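Local coordinates for protein putative esterase (Sulfolobus solfataricus P2, PDB 2RAU) that is probably a lipase or esterase of the alpha/beta-hydrolase superfamily and binds calcium ions, at residues W6-R11 with I22-K27; G49-L54 with R145-G150; V67-N72 with L269-P274; K171-L176 with E291-P296; Y221-P226 with K261-F266. All coordinates share one frame; numbering follows the deposited sequence.

Contact 1: W6-R11 with I22-K27; sequences WKIVKR and IENIWK
K10 and E23 meet beside an antiparallel strand pair whose regular pairing is broken by a classic beta bulge. V9 and K10 together face I25: V9 N and K10 N both donate to I25 O from the same face of its carbonyl plane, V9 N at 2.8 Å and K10 N at 3.2 Å, while I25 N returns a bond to K10 O. Before the bulge, K7 and K27 form a hydrogen-bonded pair. The K10 side chain can be followed outward. CB rests on CG1 and CB of I25; a bend at chi3 (87°) sets the position of CE, which touches I25 CD1 at 3.6 Å; NZ makes a salt bridge to E23 OE1 at 3.0 Å, weak as a hydrogen bond. The other carboxylate oxygen of E23 is bonded to H41, so each has its own partner. V9 CG2 meets I25 CG2 at 3.5 Å. On the other face of the sheet, I8 CD1 lies over the W26 indole, 3.7 Å from the centroid of its five-membered ring, a CH-pi contact displaced toward the rim. W6 crosses W26 at about a right angle, its CE3 against W26 CB. The strand containing I22-K27 is itself paired antiparallel with strand 37-45, and helix 123-141 packs against the face that carries I8 and W26, where the F136 ring meets both W6 and W26.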
# COMPACT_ATOMS: atom_id res chain seq x y z
N TRP A 6 -2.60 22.01 4.22
CA TRP A 6 -3.33 21.02 3.47
C TRP A 6 -4.36 21.80 2.72
O TRP A 6 -4.99 22.68 3.29
CB TRP A 6 -4.05 20.05 4.39
CG TRP A 6 -3.14 19.08 5.00
CD1 TRP A 6 -2.67 19.08 6.26
CD2 TRP A 6 -2.62 17.92 4.36
NE1 TRP A 6 -1.86 17.99 6.45
CE2 TRP A 6 -1.81 17.26 5.30
CE3 TRP A 6 -2.75 17.38 3.08
CZ2 TRP A 6 -1.13 16.09 5.00
CZ3 TRP A 6 -2.03 16.24 2.77
CH2 TRP A 6 -1.24 15.60 3.72
N LYS A 7 -4.45 21.57 1.43
CA LYS A 7 -5.42 22.24 0.58
C LYS A 7 -6.35 21.22 -0.03
O LYS A 7 -5.92 20.18 -0.52
CB LYS A 7 -4.68 22.97 -0.52
CG LYS A 7 -3.74 23.99 0.10
CD LYS A 7 -3.13 24.87 -0.93
CE LYS A 7 -2.42 26.06 -0.29
NZ LYS A 7 -1.71 26.80 -1.38
N ILE A 8 -7.65 21.51 -0.01
CA ILE A 8 -8.62 20.59 -0.55
C ILE A 8 -8.51 20.61 -2.05
O ILE A 8 -8.42 21.66 -2.67
CB ILE A 8 -10.06 20.89 -0.05
CG1 ILE A 8 -11.03 19.77 -0.46
CG2 ILE A 8 -10.58 22.14 -0.62
CD1 ILE A 8 -11.28 18.73 0.58
N VAL A 9 -8.47 19.42 -2.64
CA VAL A 9 -8.44 19.26 -4.08
C VAL A 9 -9.66 18.51 -4.65
O VAL A 9 -9.99 18.69 -5.79
CB VAL A 9 -7.09 18.65 -4.56
CG1 VAL A 9 -5.95 19.59 -4.17
CG2 VAL A 9 -6.86 17.34 -3.98
N LYS A 10 -10.34 17.69 -3.85
CA LYS A 10 -11.57 17.04 -4.25
C LYS A 10 -12.44 17.05 -3.02
O LYS A 10 -12.04 16.55 -1.99
CB LYS A 10 -11.33 15.62 -4.71
CG LYS A 10 -12.52 15.04 -5.37
CD LYS A 10 -12.15 14.03 -6.43
CE LYS A 10 -11.99 12.68 -5.87
NZ LYS A 10 -11.91 11.67 -6.98
N ARG A 11 -13.65 17.58 -3.16
CA ARG A 11 -14.57 17.68 -2.05
C ARG A 11 -15.85 16.87 -2.25
O ARG A 11 -16.53 17.01 -3.23
CB ARG A 11 -14.95 19.14 -1.88
CG ARG A 11 -15.64 19.46 -0.53
CD ARG A 11 -16.21 20.92 -0.54
NE ARG A 11 -15.41 21.76 -1.45
CZ ARG A 11 -14.48 22.66 -1.09
NH1 ARG A 11 -14.23 22.93 0.21
NH2 ARG A 11 -13.81 23.31 -2.04
N ILE A 22 -18.29 8.48 -0.10
CA ILE A 22 -17.78 9.72 -0.67
C ILE A 22 -16.30 9.90 -0.30
O ILE A 22 -15.81 9.39 0.72
CB ILE A 22 -18.71 10.96 -0.35
CG1 ILE A 22 -18.54 11.39 1.09
CG2 ILE A 22 -20.23 10.67 -0.71
CD1 ILE A 22 -17.41 12.38 1.30
N GLU A 23 -15.59 10.57 -1.20
CA GLU A 23 -14.16 10.82 -1.08
C GLU A 23 -13.84 12.31 -0.97
O GLU A 23 -14.43 13.14 -1.63
CB GLU A 23 -13.48 10.24 -2.32
CG GLU A 23 -11.97 10.21 -2.28
CD GLU A 23 -11.32 9.70 -3.56
OE1 GLU A 23 -11.95 9.73 -4.65
OE2 GLU A 23 -10.15 9.29 -3.47
N ASN A 24 -12.88 12.63 -0.10
CA ASN A 24 -12.27 13.93 -0.00
C ASN A 24 -10.77 13.74 -0.20
O ASN A 24 -10.22 12.75 0.23
CB ASN A 24 -12.60 14.58 1.33
CG ASN A 24 -14.06 15.04 1.38
OD1 ASN A 24 -14.37 16.08 0.87
ND2 ASN A 24 -14.95 14.18 1.88
N ILE A 25 -10.14 14.67 -0.89
CA ILE A 25 -8.70 14.63 -1.10
C ILE A 25 -8.10 16.02 -0.80
O ILE A 25 -8.60 17.04 -1.25
CB ILE A 25 -8.29 14.25 -2.54
CG1 ILE A 25 -8.98 12.96 -3.01
CG2 ILE A 25 -6.81 14.10 -2.62
CD1 ILE A 25 -8.71 12.61 -4.45
N TRP A 26 -7.01 16.00 -0.04
CA TRP A 26 -6.22 17.18 0.25
C TRP A 26 -4.81 16.91 -0.17
O TRP A 26 -4.34 15.79 -0.13
CB TRP A 26 -6.20 17.49 1.73
CG TRP A 26 -7.50 17.77 2.36
CD1 TRP A 26 -8.05 18.98 2.61
CD2 TRP A 26 -8.43 16.80 2.88
NE1 TRP A 26 -9.24 18.84 3.26
CE2 TRP A 26 -9.50 17.52 3.43
CE3 TRP A 26 -8.42 15.41 2.96
CZ2 TRP A 26 -10.57 16.90 4.03
CZ3 TRP A 26 -9.49 14.80 3.57
CH2 TRP A 26 -10.56 15.55 4.10
N LYS A 27 -4.13 17.99 -0.48
CA LYS A 27 -2.75 17.96 -0.92
C LYS A 27 -1.88 18.93 -0.10
O LYS A 27 -2.35 20.03 0.29
CB LYS A 27 -2.79 18.44 -2.35
CG LYS A 27 -1.56 18.39 -3.08
CD LYS A 27 -1.81 18.98 -4.50
CE LYS A 27 -1.75 17.96 -5.52
NZ LYS A 27 -1.63 18.59 -6.89

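Contact 2: G49-L54 with R145-G150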
# COMPACT_ATOMS: atom_id res chain seq x y z
N GLY A 49 -18.89 9.15 8.73
CA GLY A 49 -18.36 7.95 9.39
C GLY A 49 -17.86 8.34 10.77
O GLY A 49 -17.99 9.50 11.20
N ASN A 50 -17.30 7.37 11.48
CA ASN A 50 -16.76 7.59 12.81
C ASN A 50 -15.38 7.00 13.00
O ASN A 50 -14.94 6.16 12.24
CB ASN A 50 -17.70 7.03 13.86
CG ASN A 50 -18.94 7.88 14.02
OD1 ASN A 50 -20.01 7.45 13.64
ND2 ASN A 50 -18.79 9.10 14.54
N ASP A 51 -14.70 7.51 14.02
CA ASP A 51 -13.36 7.08 14.40
C ASP A 51 -12.38 7.44 13.31
O ASP A 51 -12.63 8.38 12.54
CB ASP A 51 -13.31 5.60 14.72
CG ASP A 51 -12.34 5.28 15.85
OD1 ASP A 51 -11.13 5.62 15.80
OD2 ASP A 51 -12.82 4.65 16.80
N ALA A 52 -11.27 6.72 13.27
CA ALA A 52 -10.22 6.99 12.29
C ALA A 52 -9.30 5.78 12.08
O ALA A 52 -8.70 5.28 13.03
CB ALA A 52 -9.41 8.23 12.70
N VAL A 53 -9.22 5.33 10.83
CA VAL A 53 -8.27 4.32 10.37
C VAL A 53 -7.46 4.91 9.26
O VAL A 53 -8.04 5.38 8.29
CB VAL A 53 -8.98 3.06 9.82
CG1 VAL A 53 -7.96 2.05 9.46
CG2 VAL A 53 -9.99 2.51 10.88
N LEU A 54 -6.14 4.88 9.38
CA LEU A 54 -5.24 5.31 8.32
C LEU A 54 -4.53 4.07 7.76
O LEU A 54 -3.93 3.26 8.51
CB LEU A 54 -4.20 6.33 8.81
CG LEU A 54 -2.99 6.66 7.91
CD1 LEU A 54 -3.51 7.33 6.59
CD2 LEU A 54 -1.97 7.50 8.67
N ARG A 145 -6.13 9.38 19.18
CA ARG A 145 -5.27 8.32 18.66
C ARG A 145 -6.04 7.60 17.57
O ARG A 145 -7.27 7.58 17.57
CB ARG A 145 -4.86 7.34 19.75
CG ARG A 145 -4.10 7.97 20.93
CD ARG A 145 -3.92 6.97 22.05
NE ARG A 145 -2.69 6.19 21.94
CZ ARG A 145 -2.47 5.07 22.62
NH1 ARG A 145 -3.40 4.56 23.42
NH2 ARG A 145 -1.32 4.44 22.50
N ILE A 146 -5.31 7.00 16.65
CA ILE A 146 -5.93 6.33 15.51
C ILE A 146 -5.53 4.85 15.36
O ILE A 146 -4.58 4.35 15.99
CB ILE A 146 -5.63 7.10 14.19
CG1 ILE A 146 -4.17 6.94 13.79
CG2 ILE A 146 -5.97 8.64 14.26
CD1 ILE A 146 -3.86 7.57 12.44
N TYR A 147 -6.32 4.15 14.53
CA TYR A 147 -5.99 2.82 14.07
C TYR A 147 -5.11 3.00 12.86
O TYR A 147 -5.43 3.77 11.96
CB TYR A 147 -7.23 2.02 13.72
CG TYR A 147 -8.12 1.74 14.88
CD1 TYR A 147 -7.73 0.88 15.86
CD2 TYR A 147 -9.36 2.35 14.98
CE1 TYR A 147 -8.53 0.61 16.93
CE2 TYR A 147 -10.17 2.09 16.03
CZ TYR A 147 -9.75 1.21 17.02
OH TYR A 147 -10.56 0.91 18.11
N LEU A 148 -3.98 2.31 12.85
CA LEU A 148 -3.02 2.44 11.76
C LEU A 148 -2.82 1.06 11.11
O LEU A 148 -2.41 0.09 11.76
CB LEU A 148 -1.67 2.93 12.29
CG LEU A 148 -0.58 3.21 11.25
CD1 LEU A 148 -1.07 4.28 10.31
CD2 LEU A 148 0.70 3.61 11.93
N ALA A 149 -3.09 1.00 9.81
CA ALA A 149 -2.97 -0.22 9.03
C ALA A 149 -1.91 0.01 8.00
O ALA A 149 -1.66 1.15 7.56
CB ALA A 149 -4.30 -0.58 8.38
N GLY A 150 -1.29 -1.08 7.58
CA GLY A 150 -0.23 -1.05 6.59
C GLY A 150 -0.24 -2.27 5.69
O GLY A 150 -0.40 -3.39 6.17
O HOH W 1 -12.88 2.22 18.03
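Y147 turns its CG anti to its carbonyl carbon (chi1 -65°), and D51 has chi1 at -145°, which sets its CG. The two side chains cross at about a right angle, the carboxylate plane tilted 38° from the ring, and D51 OD1 lies 3.7 Å from Y147 CE2. A water at the ring edge, in its plane, joins D51 OD2 to Y147 OH at 2.7 Å from each. D51 OD1 accepts A52 N on its anti lone pair and forms a salt bridge with K171. An alanine in place of D51 would probably leave K171 without its charged mate, A52 N without its side-chain acceptor and the water without its D51 anchor. Three backbone bonds join the strands: Y147 N to A52 O, L54 N to Y147 O, and A149 N to L54 O, the last at 2.7 Å and almost straight. On the face opposite Y147 and V53, L54 and L148 lie side by side and point the same way, CD2 to CD1 at 3.7 Å, while I146 CD1 reaches L54 CB. The parallel pairing belongs to the central sheet of an alpha/beta hydrolase; G150 begins a GxSxG sequence that fits the fold's nucleophile elbow.

Contact 3: V67-N72 with L269-P274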
# COMPACT_ATOMS: atom_id res chain seq x y z
N VAL A 67 -8.21 3.44 -3.04
CA VAL A 67 -9.60 3.87 -3.09
C VAL A 67 -10.21 3.55 -4.45
O VAL A 67 -11.24 2.93 -4.52
CB VAL A 67 -9.76 5.43 -2.82
CG1 VAL A 67 -11.25 5.90 -2.85
CG2 VAL A 67 -9.02 5.88 -1.54
N THR A 68 -9.58 4.00 -5.52
CA THR A 68 -10.18 3.88 -6.82
C THR A 68 -9.41 3.03 -7.86
O THR A 68 -9.84 2.93 -9.01
CB THR A 68 -10.52 5.28 -7.42
OG1 THR A 68 -9.36 6.09 -7.39
CG2 THR A 68 -11.66 6.00 -6.67
N ILE A 69 -8.31 2.38 -7.46
CA ILE A 69 -7.57 1.51 -8.36
C ILE A 69 -7.25 2.28 -9.64
O ILE A 69 -7.45 1.80 -10.77
CB ILE A 69 -8.31 0.16 -8.63
CG1 ILE A 69 -9.11 -0.29 -7.36
CG2 ILE A 69 -7.30 -0.96 -8.99
CD1 ILE A 69 -9.89 -1.58 -7.51
N SER A 70 -6.73 3.48 -9.41
CA SER A 70 -6.40 4.42 -10.45
C SER A 70 -5.07 5.13 -10.18
O SER A 70 -4.54 5.07 -9.04
CB SER A 70 -7.57 5.39 -10.61
OG SER A 70 -7.81 6.23 -9.48
N TRP A 71 -4.50 5.72 -11.23
CA TRP A 71 -3.27 6.54 -11.17
C TRP A 71 -3.49 7.84 -11.90
O TRP A 71 -3.73 7.85 -13.10
CB TRP A 71 -2.14 5.79 -11.84
CG TRP A 71 -0.80 6.44 -11.78
CD1 TRP A 71 0.08 6.43 -10.73
CD2 TRP A 71 -0.18 7.19 -12.82
NE1 TRP A 71 1.21 7.11 -11.08
CE2 TRP A 71 1.07 7.63 -12.34
CE3 TRP A 71 -0.59 7.59 -14.09
CZ2 TRP A 71 1.93 8.40 -13.11
CZ3 TRP A 71 0.26 8.33 -14.86
CH2 TRP A 71 1.52 8.71 -14.38
N ASN A 72 -3.50 8.94 -11.16
CA ASN A 72 -3.73 10.23 -11.78
C ASN A 72 -5.00 10.29 -12.55
O ASN A 72 -5.10 10.96 -13.59
CB ASN A 72 -2.51 10.62 -12.65
CG ASN A 72 -1.32 11.05 -11.80
OD1 ASN A 72 -1.46 11.87 -10.87
ND2 ASN A 72 -0.16 10.57 -12.14
N LEU A 269 -1.72 -4.09 -10.90
CA LEU A 269 -0.42 -3.91 -11.52
C LEU A 269 -0.42 -2.65 -12.38
O LEU A 269 0.53 -1.88 -12.37
CB LEU A 269 -0.05 -5.14 -12.34
CG LEU A 269 0.79 -6.23 -11.61
CD1 LEU A 269 2.19 -5.72 -11.43
CD2 LEU A 269 0.19 -6.71 -10.29
N ALA A 270 -1.50 -2.47 -13.12
CA ALA A 270 -1.61 -1.35 -14.05
C ALA A 270 -1.56 0.02 -13.34
O ALA A 270 -1.09 1.00 -13.94
CB ALA A 270 -2.87 -1.47 -14.88
N SER A 271 -2.12 0.11 -12.14
CA SER A 271 -2.32 1.36 -11.45
C SER A 271 -1.22 1.77 -10.46
O SER A 271 -1.35 2.77 -9.78
CB SER A 271 -3.69 1.36 -10.76
OG SER A 271 -3.86 0.30 -9.84
N PHE A 272 -0.16 0.99 -10.38
CA PHE A 272 0.98 1.37 -9.57
C PHE A 272 1.63 2.69 -10.04
O PHE A 272 1.52 3.05 -11.19
CB PHE A 272 2.07 0.30 -9.64
CG PHE A 272 1.85 -0.93 -8.73
CD1 PHE A 272 1.35 -0.79 -7.46
CD2 PHE A 272 2.17 -2.18 -9.18
CE1 PHE A 272 1.17 -1.89 -6.65
CE2 PHE A 272 2.01 -3.29 -8.36
CZ PHE A 272 1.49 -3.13 -7.10
N ASP A 273 2.33 3.37 -9.12
CA ASP A 273 3.28 4.41 -9.45
C ASP A 273 4.48 3.79 -10.19
O ASP A 273 4.78 2.63 -10.01
CB ASP A 273 3.79 5.12 -8.20
CG ASP A 273 2.74 6.02 -7.54
OD1 ASP A 273 2.01 6.71 -8.27
OD2 ASP A 273 2.77 6.13 -6.28
N PRO A 274 5.16 4.56 -11.04
CA PRO A 274 6.27 3.99 -11.81
C PRO A 274 7.55 3.65 -11.04
O PRO A 274 8.31 2.81 -11.47
CB PRO A 274 6.58 5.10 -12.83
CG PRO A 274 6.02 6.36 -12.19
CD PRO A 274 4.85 5.95 -11.42
O HOH W 2 -1.96 4.93 -8.13
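W71 reaches across to S271, F272, D273 and P274, joining a short two-stranded antiparallel hairpin, strands 70-71 and 74-75, to the end of helix 262-270 in this probable alpha/beta hydrolase. W71 directs its CB toward the segment after the helix, with CG anti to the backbone N (chi1 -176°). CB of W71 sits against S271 O, CD1 approaches F272 O obliquely at 3.7 Å, and NE1 meets P274 CD at 3.8 Å. The tryptophan and proline side chains cross at about a right angle. On one face of the indole, N72 ND2 stands 3.0 Å above the plane, over its centre. I69 leaves helix 63-68 with positive phi; its CG2 lies 3.8 Å from S271 OG. S271 OG occupies the crowded position between its backbone N and carbonyl carbon (chi1 58°); it is hydrogen-bonded to Q65 and to P267 O of helix 262-270. A water bridges the two segments by donating to S70 O at 2.7 Å and to S271 O at 2.8 Å. OD1 of D273 has a second, outside partner in H104, whose ring also meets W71. D273 OD1 lies at the indole edge, in its plane, accepting a weak hydrogen bond from W71 NE1 at 2.9 Å with an N-H...O angle of 122°.

Contact 4: K171-L176 with E291-P296; sequences KGLILL and EGILVP
L173 and P296 make the one hydrogen bond between these segments: L173 N donates to P296 O at 2.9 Å, nearly along the C=O axis and close to straight (166°). The same carbonyl oxygen receives a CA-H...O contact from G172 CA at 3.3 Å, and P296 CD lies 3.5 Å from K171 O.

Apolar contacts supply the rest. V295 places CG1 anti to its backbone N (chi1 165°), and this methyl presses on the G172 backbone, 3.4 Å from CA. It also meets the isobutyl group of L173, with CG of L173 3.9 Å away; the two side chains cross at about a right angle. I293 CG2 touches L173 CD1 at 4.1 Å, likewise with the side chains crossed, so L173 packs against two branched residues of the 291-296 loop. W166 of helix 153-169 also packs against V295.

The charged part belongs to K171, whose CB is directed away from the loop and whose NZ has D51 as its partner; its side chain also touches Y147 of strand 146-151.

Strand 170-176 lies between strands 146-151 and 297-302 in the parallel part of the central sheet, and the loop 291-296 precedes strand 297-302 and meets the start of strand 170-176. The chemistry implies a mainly apolar join: a single backbone bond sets P296 beside L173, while V295 CG1 covers the G172 backbone and the side of L173.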
# COMPACT_ATOMS: atom_id res chain seq x y z
N LYS A 171 -3.54 3.72 18.57
CA LYS A 171 -4.22 2.90 19.55
C LYS A 171 -4.43 1.45 19.08
O LYS A 171 -4.89 0.61 19.84
CB LYS A 171 -5.55 3.54 19.93
CG LYS A 171 -6.54 3.63 18.82
CD LYS A 171 -7.81 4.36 19.18
CE LYS A 171 -8.60 4.65 17.93
NZ LYS A 171 -9.75 5.54 18.14
N GLY A 172 -4.07 1.16 17.83
CA GLY A 172 -4.21 -0.18 17.29
C GLY A 172 -3.45 -0.29 15.99
O GLY A 172 -3.39 0.67 15.21
N LEU A 173 -2.87 -1.47 15.77
CA LEU A 173 -2.11 -1.75 14.54
C LEU A 173 -2.73 -2.91 13.76
O LEU A 173 -3.10 -3.93 14.33
CB LEU A 173 -0.64 -2.04 14.84
CG LEU A 173 0.26 -0.85 15.13
CD1 LEU A 173 1.49 -1.29 15.94
CD2 LEU A 173 0.65 -0.11 13.86
N ILE A 174 -2.88 -2.71 12.46
CA ILE A 174 -3.40 -3.74 11.55
C ILE A 174 -2.36 -3.95 10.44
O ILE A 174 -2.19 -3.10 9.57
CB ILE A 174 -4.73 -3.32 10.91
CG1 ILE A 174 -5.79 -3.01 11.99
CG2 ILE A 174 -5.21 -4.38 9.85
CD1 ILE A 174 -6.91 -2.09 11.49
N LEU A 175 -1.68 -5.10 10.46
CA LEU A 175 -0.64 -5.40 9.46
C LEU A 175 -1.19 -6.41 8.44
O LEU A 175 -1.51 -7.54 8.78
CB LEU A 175 0.62 -5.93 10.15
CG LEU A 175 1.20 -5.03 11.26
CD1 LEU A 175 2.31 -5.79 12.07
CD2 LEU A 175 1.65 -3.64 10.65
N LEU A 176 -1.35 -5.94 7.21
CA LEU A 176 -1.92 -6.71 6.10
C LEU A 176 -0.75 -7.21 5.23
O LEU A 176 -0.29 -6.55 4.28
CB LEU A 176 -2.90 -5.83 5.30
CG LEU A 176 -4.09 -5.26 6.11
CD1 LEU A 176 -4.75 -4.10 5.39
CD2 LEU A 176 -5.10 -6.34 6.47
N GLU A 291 10.57 -2.83 20.60
CA GLU A 291 10.39 -3.45 21.90
C GLU A 291 9.26 -2.77 22.70
O GLU A 291 8.40 -3.44 23.25
CB GLU A 291 11.73 -3.53 22.68
N GLY A 292 9.18 -1.45 22.72
CA GLY A 292 8.18 -0.86 23.61
C GLY A 292 6.74 -0.65 23.16
O GLY A 292 5.97 -0.00 23.88
N ILE A 293 6.36 -1.18 22.00
CA ILE A 293 5.09 -0.82 21.39
C ILE A 293 3.97 -1.62 22.06
O ILE A 293 3.76 -2.78 21.76
CB ILE A 293 5.12 -1.03 19.85
CG1 ILE A 293 6.36 -0.35 19.24
CG2 ILE A 293 3.83 -0.52 19.19
CD1 ILE A 293 6.46 -0.45 17.71
N LEU A 294 3.26 -0.97 22.97
CA LEU A 294 2.17 -1.62 23.70
C LEU A 294 0.82 -1.25 23.09
O LEU A 294 -0.03 -0.60 23.71
CB LEU A 294 2.23 -1.23 25.19
CG LEU A 294 3.62 -1.38 25.84
CD1 LEU A 294 3.49 -0.89 27.21
CD2 LEU A 294 4.16 -2.81 25.76
N VAL A 295 0.65 -1.65 21.85
CA VAL A 295 -0.53 -1.36 21.07
C VAL A 295 -1.15 -2.71 20.65
O VAL A 295 -0.41 -3.58 20.17
CB VAL A 295 -0.11 -0.53 19.80
CG1 VAL A 295 -1.19 -0.48 18.76
CG2 VAL A 295 0.34 0.91 20.21
N PRO A 296 -2.48 -2.91 20.84
CA PRO A 296 -3.16 -4.07 20.28
C PRO A 296 -2.90 -4.17 18.79
O PRO A 296 -3.04 -3.17 18.06
CB PRO A 296 -4.64 -3.77 20.53
CG PRO A 296 -4.63 -2.93 21.71
CD PRO A 296 -3.41 -2.06 21.58

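Contact 5: Y221-P226 with K261-F266; sequences YALANP and KKEDMF
The backbones of helices 218-224 and 262-270 come nearest at L223 and F266, whose CA atoms are 6.4 Å apart, and no hydrogen bond crosses between the segments. L223 N lies in the plane of the F266 ring at its edge, 3.6 Å from CD2; A222 CB comes in obliquely to F266 CE2 at 3.8 Å. CG of L223 is anti to the backbone N (chi1 -177°), and its CD1 branch meets K262 O at 3.7 Å and E263 CA. This is helix-to-helix packing, with helix 238-248 completing the group through L242, which touches both A222 and F266. K262 CB stands over the centre of the F266 ring, and its CE rests on P226 CB at 3.6 Å. NZ forms a salt bridge with E263 OE2 at 3.0 Å, on the syn side but tilted out of the carboxylate plane. An alanine in place of K262 would probably leave E263 without this charged mate and open a gap beside P226. A calcium ion lies about 4 Å from the P226 side chain.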
# COMPACT_ATOMS: atom_id res chain seq x y z
N TYR A 221 -3.51 -4.22 -21.54
CA TYR A 221 -3.72 -4.83 -22.84
C TYR A 221 -4.20 -6.27 -22.67
O TYR A 221 -5.12 -6.70 -23.33
CB TYR A 221 -2.45 -4.77 -23.67
CG TYR A 221 -2.54 -5.54 -24.95
CD1 TYR A 221 -3.16 -4.99 -26.06
CD2 TYR A 221 -2.09 -6.87 -25.03
CE1 TYR A 221 -3.28 -5.72 -27.24
CE2 TYR A 221 -2.22 -7.59 -26.19
CZ TYR A 221 -2.82 -7.02 -27.29
OH TYR A 221 -2.94 -7.74 -28.45
N ALA A 222 -3.56 -7.00 -21.76
CA ALA A 222 -3.81 -8.43 -21.50
C ALA A 222 -5.13 -8.69 -20.79
O ALA A 222 -5.76 -9.73 -20.99
CB ALA A 222 -2.66 -9.05 -20.75
N LEU A 223 -5.63 -7.73 -20.02
CA LEU A 223 -6.94 -7.90 -19.40
C LEU A 223 -8.01 -7.87 -20.47
O LEU A 223 -8.96 -8.62 -20.39
CB LEU A 223 -7.24 -6.81 -18.37
CG LEU A 223 -8.53 -6.84 -17.56
CD1 LEU A 223 -8.76 -8.21 -16.94
CD2 LEU A 223 -8.62 -5.68 -16.53
N ALA A 224 -7.89 -6.96 -21.42
CA ALA A 224 -8.86 -6.82 -22.50
C ALA A 224 -8.68 -7.88 -23.57
O ALA A 224 -9.65 -8.24 -24.17
CB ALA A 224 -8.81 -5.40 -23.14
N ASN A 225 -7.45 -8.37 -23.77
CA ASN A 225 -7.10 -9.31 -24.82
C ASN A 225 -6.31 -10.51 -24.29
O ASN A 225 -5.10 -10.70 -24.61
CB ASN A 225 -6.27 -8.58 -25.88
CG ASN A 225 -6.99 -7.39 -26.44
OD1 ASN A 225 -7.95 -7.53 -27.19
ND2 ASN A 225 -6.60 -6.22 -26.00
N PRO A 226 -6.96 -11.27 -23.39
CA PRO A 226 -6.23 -12.28 -22.60
C PRO A 226 -5.71 -13.51 -23.33
O PRO A 226 -4.84 -14.20 -22.82
CB PRO A 226 -7.24 -12.66 -21.52
CG PRO A 226 -8.56 -12.47 -22.18
CD PRO A 226 -8.37 -11.23 -23.00
N LYS A 261 -7.86 -13.84 -9.70
CA LYS A 261 -8.43 -13.48 -11.03
C LYS A 261 -7.71 -12.37 -11.69
O LYS A 261 -7.32 -11.42 -11.05
CB LYS A 261 -9.85 -13.07 -10.83
CG LYS A 261 -10.76 -14.15 -10.24
CD LYS A 261 -11.00 -15.26 -11.23
CE LYS A 261 -12.06 -16.21 -10.76
NZ LYS A 261 -11.61 -17.00 -9.62
N LYS A 262 -7.53 -12.49 -12.99
CA LYS A 262 -6.93 -11.38 -13.78
C LYS A 262 -7.68 -10.08 -13.64
O LYS A 262 -7.09 -9.00 -13.69
CB LYS A 262 -6.78 -11.75 -15.26
CG LYS A 262 -8.05 -11.89 -16.05
CD LYS A 262 -7.76 -12.37 -17.47
CE LYS A 262 -8.99 -12.33 -18.37
NZ LYS A 262 -9.92 -13.35 -17.93
N GLU A 263 -9.00 -10.17 -13.50
CA GLU A 263 -9.86 -8.99 -13.35
C GLU A 263 -9.55 -8.17 -12.10
O GLU A 263 -9.81 -6.96 -12.06
CB GLU A 263 -11.34 -9.40 -13.33
CG GLU A 263 -11.88 -9.96 -14.64
CD GLU A 263 -11.49 -11.37 -14.94
OE1 GLU A 263 -11.12 -12.17 -14.06
OE2 GLU A 263 -11.59 -11.68 -16.11
N ASP A 264 -9.00 -8.85 -11.10
CA ASP A 264 -8.54 -8.22 -9.85
C ASP A 264 -7.05 -7.83 -9.93
O ASP A 264 -6.67 -6.72 -9.56
CB ASP A 264 -8.76 -9.15 -8.65
CG ASP A 264 -10.24 -9.47 -8.43
OD1 ASP A 264 -11.08 -8.59 -8.71
OD2 ASP A 264 -10.57 -10.60 -8.00
N MSE A 265 -6.23 -8.71 -10.48
CA MSE A 265 -4.76 -8.55 -10.43
C MSE A 265 -4.25 -7.54 -11.42
O MSE A 265 -3.36 -6.74 -11.11
CB MSE A 265 -4.01 -9.85 -10.65
CG MSE A 265 -4.26 -10.95 -9.61
SE MSE A 265 -3.48 -10.36 -7.92
CE MSE A 265 -4.78 -11.29 -6.79
N PHE A 266 -4.75 -7.62 -12.64
CA PHE A 266 -4.21 -6.77 -13.72
C PHE A 266 -4.44 -5.26 -13.42
O PHE A 266 -3.52 -4.46 -13.69
CB PHE A 266 -4.72 -7.21 -15.11
CG PHE A 266 -4.10 -8.54 -15.63
CD1 PHE A 266 -3.34 -9.40 -14.81
CD2 PHE A 266 -4.41 -8.99 -16.91
CE1 PHE A 266 -2.86 -10.60 -15.28
CE2 PHE A 266 -3.93 -10.19 -17.37
CZ PHE A 266 -3.14 -10.97 -16.57

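In the fold
Contacts 1, 2 and 4 all reach the same mixed sheet. Contacts 2 and 4, centres 12 Å apart, use neighbouring strands, 146-151 and 170-176 respectively, and are joined by the salt bridge from K171 NZ to D51 OD1 at 2.7 Å. Near them lie the calcium-binding residues G142, about 7 Å from the A52 side chain, and E144, about 8 Å from that of I146. Contact 1 touches contact 3 where E23 packs on V67. Contacts 3 and 5 both use helix 262-270, centres 14 Å apart. F272 of contact 3 lies near, without touching, residues that fit a Ser-His-Asp triad (S152, H329, D177). Contacts 4 and 5 lie on opposite sides of the chain's centre.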